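Putative curved DNA-binding protein (Chaetomium thermophilum var. thermophilum DSM 1495, PDB 4IPA) probably acts in ribosome biogenesis as an Arx1 protein of the peptidase M24 (methionine aminopeptidase-like) family, and may bind DNA. Local coordinates at residues Lys290-Ser293 with Glu294-Lys298. Sequence-based numbering, arbitrary orientation.
Sequences KIYS and EVQKK
Ile291 and Glu294 run side by side and point the same way, with Ile291 CD1 resting 3.3 Å from Glu294 OE1. Glu294 OE1 also accepts a hydrogen bond from a water oxygen at 3.0 Å, and the water also reaches weakly back to Lys290 O. The other oxygen, Glu294 OE2, takes the backbone N-H of Glu310, so both carboxylate oxygens are engaged; CG anti to the backbone N (chi1 174°) and an extended chain beyond it carry the group out to these partners. One turn on from Ile291, Val295 CG2 sits 3.2 Å from Ile291 O and 4.4 Å from Ile291 CG2, and both side chains lean on Phe328. On another flank of the helix, one turn apart, Gln296 OE1 approaches Tyr292 CE1 obliquely at 3.8 Å, ring and amide planes 77° apart, while the Tyr292 hydroxyl is hydrogen-bonded to Arg276. Lys297 lays its CG 3.5 Å from Ser293 O. Beneath the side chains, the N-H groups of Glu294, Val295, Gln296 and Lys297 bond to the carbonyls of Lys290, Ile291, Tyr292 and Ser293 respectively. This i to i+4 pattern is that of a regular alpha-helix, here the amphipathic helix 286-299, whose apolar side packs on strand 328-330.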
loop_
_atom_site.group_PDB
_atom_site.type_symbol
_atom_site.label_atom_id
_atom_site.label_comp_id
_atom_site.label_asym_id
_atom_site.label_seq_id
_atom_site.Cartn_x
_atom_site.Cartn_y
_atom_site.Cartn_z
ATOM N N LYS A 290 -13.532 4.657 -25.515
ATOM C CA LYS A 290 -12.173 4.863 -26.000
ATOM C C LYS A 290 -11.162 4.761 -24.859
ATOM O O LYS A 290 -10.130 4.113 -24.980
ATOM C CB LYS A 290 -12.069 6.230 -26.685
ATOM C CG LYS A 290 -10.666 6.584 -27.128
ATOM C CD LYS A 290 -10.636 7.919 -27.867
ATOM C CE LYS A 290 -9.273 8.142 -28.515
ATOM N NZ LYS A 290 -9.136 9.526 -29.028
ATOM N N ILE A 291 -11.473 5.435 -23.762
ATOM C CA ILE A 291 -10.644 5.446 -22.569
ATOM C C ILE A 291 -10.697 4.056 -21.926
ATOM O O ILE A 291 -9.695 3.541 -21.432
ATOM C CB ILE A 291 -11.173 6.518 -21.594
ATOM C CG1 ILE A 291 -10.724 7.905 -22.061
ATOM C CG2 ILE A 291 -10.737 6.246 -20.179
ATOM C CD1 ILE A 291 -9.277 7.969 -22.424
ATOM N N TYR A 292 -11.878 3.449 -21.962
ATOM C CA TYR A 292 -12.068 2.127 -21.403
ATOM C C TYR A 292 -11.152 1.102 -22.072
ATOM O O TYR A 292 -10.503 0.296 -21.399
ATOM C CB TYR A 292 -13.517 1.681 -21.554
ATOM C CG TYR A 292 -13.736 0.318 -20.951
ATOM C CD1 TYR A 292 -13.507 -0.833 -21.691
ATOM C CD2 TYR A 292 -14.134 0.189 -19.630
ATOM C CE1 TYR A 292 -13.691 -2.083 -21.134
ATOM C CE2 TYR A 292 -14.327 -1.055 -19.060
ATOM C CZ TYR A 292 -14.106 -2.189 -19.816
ATOM O OH TYR A 292 -14.286 -3.414 -19.241
ATOM N N SER A 293 -11.097 1.147 -23.400
ATOM C CA SER A 293 -10.259 0.224 -24.157
ATOM C C SER A 293 -8.790 0.522 -23.975
ATOM O O SER A 293 -7.993 -0.390 -23.828
ATOM C CB SER A 293 -10.622 0.228 -25.640
ATOM O OG SER A 293 -11.919 -0.309 -25.790
ATOM N N GLU A 294 -8.435 1.797 -23.981
ATOM C CA GLU A 294 -7.055 2.179 -23.691
ATOM C C GLU A 294 -6.587 1.574 -22.358
ATOM O O GLU A 294 -5.449 1.108 -22.237
ATOM C CB GLU A 294 -6.902 3.703 -23.639
ATOM C CG GLU A 294 -5.518 4.153 -23.198
ATOM C CD GLU A 294 -5.413 5.654 -22.989
ATOM O OE1 GLU A 294 -6.449 6.341 -23.032
ATOM O OE2 GLU A 294 -4.288 6.156 -22.779
ATOM N N VAL A 295 -7.476 1.578 -21.367
ATOM C CA VAL A 295 -7.112 1.136 -20.028
ATOM C C VAL A 295 -7.082 -0.390 -19.945
ATOM O O VAL A 295 -6.179 -0.974 -19.352
ATOM C CB VAL A 295 -8.067 1.701 -18.973
ATOM C CG1 VAL A 295 -7.892 0.958 -17.652
ATOM C CG2 VAL A 295 -7.845 3.187 -18.798
ATOM N N GLN A 296 -8.068 -1.036 -20.554
ATOM C CA GLN A 296 -8.091 -2.487 -20.558
ATOM C C GLN A 296 -6.787 -3.036 -21.124
ATOM O O GLN A 296 -6.185 -3.951 -20.557
ATOM C CB GLN A 296 -9.266 -3.019 -21.378
ATOM C CG GLN A 296 -9.193 -4.521 -21.607
ATOM C CD GLN A 296 -10.504 -5.102 -22.107
ATOM O OE1 GLN A 296 -11.235 -4.453 -22.854
ATOM N NE2 GLN A 296 -10.813 -6.328 -21.686
ATOM N N LYS A 297 -6.342 -2.456 -22.231
ATOM C CA LYS A 297 -5.132 -2.917 -22.892
ATOM C C LYS A 297 -3.850 -2.604 -22.129
ATOM O O LYS A 297 -2.958 -3.438 -22.038
ATOM C CB LYS A 297 -5.073 -2.388 -24.326
ATOM C CG LYS A 297 -6.116 -3.031 -25.240
ATOM C CD LYS A 297 -6.333 -2.200 -26.506
ATOM C CE LYS A 297 -6.775 -3.064 -27.701
ATOM N NZ LYS A 297 -7.022 -2.251 -28.941
ATOM N N LYS A 298 -3.743 -1.412 -21.568
ATOM C CA LYS A 298 -2.511 -1.074 -20.882
ATOM C C LYS A 298 -2.467 -1.642 -19.443
ATOM O O LYS A 298 -1.464 -2.209 -19.017
ATOM C CB LYS A 298 -2.302 0.440 -20.903
ATOM C CG LYS A 298 -1.138 0.937 -20.060
ATOM C CD LYS A 298 -0.109 1.654 -20.917
ATOM C CE LYS A 298 0.610 2.744 -20.140
ATOM N NZ LYS A 298 2.045 2.416 -19.906
HETATM O O HOH W 1 -7.898 6.729 -25.604
#